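Local coordinates for GntR-family protein transcriptional regulator (Mycobacterium smegmatis, PDB 3F8M) that represses the phnDCE phosphate-uptake operon when phosphate is available, acting as a DNA-binding transcription factor of the GntR family, at residues I103-S108 against Q130-L135; L208-S213 against I221-S226. All blocks are in the same frame, centred on the assembly; numbering follows the deposited sequence. Where two conformers were deposited one is given.

Contact 1. Residues I103-S108 against Q130-L135; sequences ILVAWS and QLERVL
Trp107 and Leu131 face each other across an antiparallel strand pair that carries a classic beta bulge, at the edge of the UTRA-domain sheet where strand 100-111 is outermost within the chain. Leu131 CD1 stands over the centre of the indole's six-membered ring, 3.7 Å from its centroid and 6° off the normal, a CH-pi contact, while Leu131 CB meets the ring at CZ3. With CG anti to the backbone N (chi1 172°), the leucine's branch lies beside the indole, and Leu131 CD1 also touches Leu104 CD1 at 3.6 Å. Leu131 CD2 lies over one face of the Arg133 guanidinium, toward the rim; that group is held by Glu145 through a salt bridge and by the carbonyl oxygens of His163 and Ala165. On the face of Ala106 and Ser108, a water receives a bond from Gln130 NE2 (3.1 Å), donates to Ala106 O and binds Ser108 OG. At the bulge Val105 turns its side chain toward the partner strand. Glu132 O accepts two bonds from the same face of its carbonyl plane, from Val105 N at 2.8 Å and from Ala106 N at 3.2 Å.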
# COMPACT_ATOMS: atom_id res chain seq x y z
N ILE A 103 -11.37 -7.56 -18.02
CA ILE A 103 -11.29 -7.74 -19.47
C ILE A 103 -10.00 -8.47 -19.83
O ILE A 103 -8.92 -8.10 -19.36
CB ILE A 103 -11.31 -6.38 -20.19
CG1 ILE A 103 -12.70 -5.73 -19.99
CG2 ILE A 103 -11.00 -6.55 -21.69
CD1 ILE A 103 -12.69 -4.21 -20.24
N LEU A 104 -10.11 -9.51 -20.65
CA LEU A 104 -8.94 -10.25 -21.09
C LEU A 104 -8.09 -9.31 -21.94
O LEU A 104 -8.58 -8.74 -22.92
CB LEU A 104 -9.38 -11.46 -21.95
CG LEU A 104 -8.20 -12.23 -22.61
CD1 LEU A 104 -7.26 -12.82 -21.52
CD2 LEU A 104 -8.75 -13.33 -23.58
N VAL A 105 -6.82 -9.16 -21.59
CA VAL A 105 -5.85 -8.56 -22.49
C VAL A 105 -5.25 -9.67 -23.39
O VAL A 105 -5.40 -9.65 -24.64
CB VAL A 105 -4.76 -7.85 -21.68
CG1 VAL A 105 -3.63 -7.32 -22.56
CG2 VAL A 105 -5.36 -6.74 -20.88
N ALA A 106 -4.60 -10.65 -22.77
CA ALA A 106 -4.03 -11.76 -23.56
C ALA A 106 -3.60 -12.91 -22.65
O ALA A 106 -3.22 -12.69 -21.50
CB ALA A 106 -2.85 -11.27 -24.34
N TRP A 107 -3.66 -14.12 -23.20
CA TRP A 107 -2.93 -15.24 -22.65
C TRP A 107 -1.60 -15.28 -23.42
O TRP A 107 -1.58 -15.03 -24.63
CB TRP A 107 -3.69 -16.56 -22.90
CG TRP A 107 -5.02 -16.75 -22.16
CD1 TRP A 107 -6.26 -16.54 -22.66
CD2 TRP A 107 -5.19 -17.25 -20.84
NE1 TRP A 107 -7.21 -16.86 -21.72
CE2 TRP A 107 -6.58 -17.28 -20.58
CE3 TRP A 107 -4.29 -17.66 -19.84
CZ2 TRP A 107 -7.12 -17.73 -19.37
CZ3 TRP A 107 -4.82 -18.11 -18.60
CH2 TRP A 107 -6.24 -18.15 -18.39
N SER A 108 -0.51 -15.56 -22.71
CA SER A 108 0.83 -15.73 -23.31
C SER A 108 1.43 -17.04 -22.80
O SER A 108 1.26 -17.41 -21.64
CB SER A 108 1.78 -14.58 -22.98
OG SER A 108 1.26 -13.35 -23.46
N GLN A 130 0.79 -17.20 -18.89
CA GLN A 130 0.56 -15.84 -18.33
C GLN A 130 -0.79 -15.32 -18.75
O GLN A 130 -1.13 -15.37 -19.94
CB GLN A 130 1.63 -14.88 -18.83
CG GLN A 130 1.41 -13.41 -18.37
CD GLN A 130 2.51 -12.50 -18.86
OE1 GLN A 130 3.54 -12.39 -18.22
NE2 GLN A 130 2.27 -11.81 -19.97
N LEU A 131 -1.56 -14.83 -17.77
CA LEU A 131 -2.83 -14.24 -18.01
C LEU A 131 -2.67 -12.74 -17.72
O LEU A 131 -2.24 -12.35 -16.62
CB LEU A 131 -3.87 -14.80 -17.04
CG LEU A 131 -5.25 -14.10 -17.09
CD1 LEU A 131 -5.92 -14.14 -18.50
CD2 LEU A 131 -6.15 -14.70 -16.02
N GLU A 132 -3.05 -11.92 -18.69
CA GLU A 132 -3.08 -10.45 -18.47
C GLU A 132 -4.47 -9.95 -18.67
O GLU A 132 -5.15 -10.32 -19.63
CB GLU A 132 -2.21 -9.71 -19.45
CG GLU A 132 -0.79 -9.64 -19.11
CD GLU A 132 -0.14 -8.30 -19.54
OE1 GLU A 132 -0.29 -7.88 -20.72
OE2 GLU A 132 0.58 -7.72 -18.70
N ARG A 133 -4.94 -9.15 -17.71
CA ARG A 133 -6.30 -8.65 -17.73
C ARG A 133 -6.25 -7.21 -17.21
O ARG A 133 -5.37 -6.85 -16.41
CB ARG A 133 -7.18 -9.46 -16.80
CG ARG A 133 -7.42 -10.92 -17.29
CD ARG A 133 -8.46 -11.66 -16.50
NE ARG A 133 -8.21 -11.82 -15.07
CZ ARG A 133 -9.03 -12.51 -14.27
NH1 ARG A 133 -8.78 -12.61 -12.98
NH2 ARG A 133 -10.10 -13.09 -14.77
N VAL A 134 -7.24 -6.43 -17.65
CA VAL A 134 -7.51 -5.10 -17.11
C VAL A 134 -8.74 -5.17 -16.19
O VAL A 134 -9.75 -5.79 -16.54
CB VAL A 134 -7.76 -4.08 -18.27
CG1 VAL A 134 -8.12 -2.69 -17.74
CG2 VAL A 134 -6.55 -3.99 -19.20
N LEU A 135 -8.64 -4.54 -15.04
CA LEU A 135 -9.73 -4.45 -14.07
C LEU A 135 -10.43 -3.10 -14.30
O LEU A 135 -9.76 -2.09 -14.59
CB LEU A 135 -9.12 -4.49 -12.67
CG LEU A 135 -8.31 -5.75 -12.27
CD1 LEU A 135 -7.88 -5.78 -10.78
CD2 LEU A 135 -9.01 -7.08 -12.64
O HOH W 1 -0.34 -12.24 -21.57

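Contact 2. Residues L208-S213 against I221-S226; sequences LLNRVS and IEQRRS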
# COMPACT_ATOMS: atom_id res chain seq x y z
N LEU A 208 2.03 -0.57 -7.32
CA LEU A 208 2.62 -1.76 -7.97
C LEU A 208 2.76 -2.82 -6.91
O LEU A 208 3.57 -2.69 -5.97
CB LEU A 208 3.97 -1.39 -8.65
CG LEU A 208 4.68 -2.66 -9.17
CD1 LEU A 208 3.84 -3.29 -10.24
CD2 LEU A 208 6.13 -2.43 -9.63
N LEU A 209 1.90 -3.83 -6.97
CA LEU A 209 1.95 -4.95 -6.05
C LEU A 209 2.54 -6.15 -6.73
O LEU A 209 2.19 -6.43 -7.86
CB LEU A 209 0.56 -5.34 -5.56
CG LEU A 209 0.16 -4.47 -4.39
CD1 LEU A 209 -0.25 -3.14 -4.95
CD2 LEU A 209 -0.94 -5.11 -3.60
N ASN A 210 3.38 -6.87 -6.01
CA ASN A 210 3.90 -8.15 -6.48
C ASN A 210 3.58 -9.19 -5.47
O ASN A 210 3.89 -9.02 -4.29
CB ASN A 210 5.42 -8.05 -6.68
CG ASN A 210 5.74 -7.44 -7.99
OD1 ASN A 210 5.43 -8.02 -9.04
ND2 ASN A 210 6.27 -6.22 -7.96
N ARG A 211 2.92 -10.27 -5.91
CA ARG A 211 2.47 -11.33 -5.01
C ARG A 211 2.97 -12.69 -5.44
O ARG A 211 3.01 -12.97 -6.62
CB ARG A 211 0.96 -11.39 -4.99
CG ARG A 211 0.40 -12.70 -4.43
CD ARG A 211 -1.08 -12.61 -4.14
NE ARG A 211 -1.40 -11.57 -3.17
CZ ARG A 211 -2.62 -11.42 -2.64
NH1 ARG A 211 -3.60 -12.24 -2.99
NH2 ARG A 211 -2.85 -10.47 -1.75
N VAL A 212 3.35 -13.52 -4.47
CA VAL A 212 3.49 -14.95 -4.71
C VAL A 212 2.51 -15.58 -3.74
O VAL A 212 2.45 -15.20 -2.55
CB VAL A 212 4.91 -15.49 -4.44
CG1 VAL A 212 5.00 -16.95 -4.86
CG2 VAL A 212 5.97 -14.64 -5.19
N SER A 213 1.74 -16.54 -4.24
CA SER A 213 0.78 -17.28 -3.43
C SER A 213 1.23 -18.72 -3.35
O SER A 213 1.81 -19.26 -4.30
CB SER A 213 -0.63 -17.25 -4.04
OG SER A 213 -1.09 -15.94 -4.18
N ILE A 221 1.54 -21.14 -6.26
CA ILE A 221 0.34 -21.17 -7.11
C ILE A 221 0.56 -20.23 -8.32
O ILE A 221 0.17 -20.56 -9.45
CB ILE A 221 -0.89 -20.73 -6.25
CG1 ILE A 221 -1.21 -21.77 -5.16
CG2 ILE A 221 -2.16 -20.40 -7.08
CD1 ILE A 221 -2.24 -21.23 -4.08
N GLU A 222 1.14 -19.05 -8.06
CA GLU A 222 1.18 -17.93 -9.03
C GLU A 222 2.22 -16.93 -8.58
O GLU A 222 2.60 -16.89 -7.39
CB GLU A 222 -0.18 -17.18 -9.09
CG GLU A 222 -0.51 -16.57 -7.70
CD GLU A 222 -1.66 -15.59 -7.65
OE1 GLU A 222 -2.20 -15.16 -8.71
OE2 GLU A 222 -1.98 -15.21 -6.50
N GLN A 223 2.69 -16.15 -9.53
CA GLN A 223 3.34 -14.87 -9.20
C GLN A 223 2.49 -13.84 -9.93
O GLN A 223 2.31 -13.94 -11.16
CB GLN A 223 4.80 -14.85 -9.70
CG GLN A 223 5.60 -13.64 -9.14
CD GLN A 223 5.25 -12.31 -9.78
OE1 GLN A 223 5.08 -12.21 -11.00
NE2 GLN A 223 5.18 -11.24 -8.95
N ARG A 224 2.00 -12.82 -9.21
CA ARG A 224 1.07 -11.89 -9.82
C ARG A 224 1.62 -10.46 -9.61
O ARG A 224 1.97 -10.08 -8.45
CB ARG A 224 -0.34 -12.09 -9.18
CG ARG A 224 -1.52 -11.17 -9.78
CD ARG A 224 -2.84 -11.39 -9.01
NE ARG A 224 -2.77 -10.71 -7.72
CZ ARG A 224 -3.72 -10.69 -6.78
NH1 ARG A 224 -4.87 -11.35 -6.90
NH2 ARG A 224 -3.50 -10.00 -5.67
N ARG A 225 1.66 -9.70 -10.70
CA ARG A 225 1.97 -8.27 -10.69
C ARG A 225 0.67 -7.51 -10.96
O ARG A 225 -0.01 -7.78 -11.97
CB ARG A 225 2.99 -7.99 -11.78
CG ARG A 225 3.47 -6.52 -11.88
CD ARG A 225 4.21 -6.35 -13.19
NE ARG A 225 4.83 -5.04 -13.34
CZ ARG A 225 4.31 -3.99 -13.98
NH1 ARG A 225 3.10 -4.01 -14.53
NH2 ARG A 225 5.04 -2.87 -14.04
N SER A 226 0.34 -6.53 -10.11
CA SER A 226 -0.87 -5.74 -10.35
C SER A 226 -0.46 -4.27 -10.33
O SER A 226 0.18 -3.84 -9.38
CB SER A 226 -1.88 -6.04 -9.26
OG SER A 226 -2.03 -7.44 -9.07
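Ser213 OG donates a short 2.6 Å hydrogen bond to Glu222 OE2, taking the anti lone pair of the carboxylate. Glu222 CG sits between the backbone N and the carbonyl carbon (chi1 61°), and the chain then runs extended from there to the serine. On the same face, the side chains of Arg211 and Arg224 run side by side with their guanidinium planes 23° apart, and NH2 of Arg224 lies 3.4 Å above the centre of the Arg211 guanidinium. The two like charges are close; the salt bridge from Arg211 to Asp183 would partly offset their repulsion, and Arg211 is also hydrogen-bonded to Gly85 O and Tyr168 OH. On the opposite face, Gln223 NE2 donates to Asn210 OD1 at 3.2 Å in a bent bond (N-H...O 143°). Next to it Leu208 CD1 packs on Arg225, 3.6 Å from CG and over one face of the guanidinium toward its rim, while Arg225 NH1 reaches Glu194 in a salt bridge. Val212 CG1 closes on Glu222 O at 3.5 Å. Paired backbone bonds link Leu209 with Ser226 and Arg211 with Arg224, the hydrogen-bonded pairs of an antiparallel beta hairpin, here formed by strands 206-214 and 220-229 within the antiparallel sheet of the UTRA domain.

Overall arrangement
Contacts 1 and 2 illustrate how one antiparallel sheet can use antiparallel pairing, with a bulge in contact 1, for different side-chain tasks. Their centres lie 14 Å apart and their nearest atoms about 6 Å, without touching, because strand 140-150 runs between strands 127-137 and 220-229. That strand bonds to both: Thr146 pairs through its backbone with Arg225 while its hydroxyl is hydrogen-bonded to Glu132, and Glu145 touches both Arg133 and Arg224. Helix 192-198 also supplies partners to both contacts, Arg193 to Glu132 of contact 1 and the neighbouring Glu194 to contact 2. A glycerol, probably from the crystallisation liquor, lies about 5 Å from the Val212 side chain of contact 2.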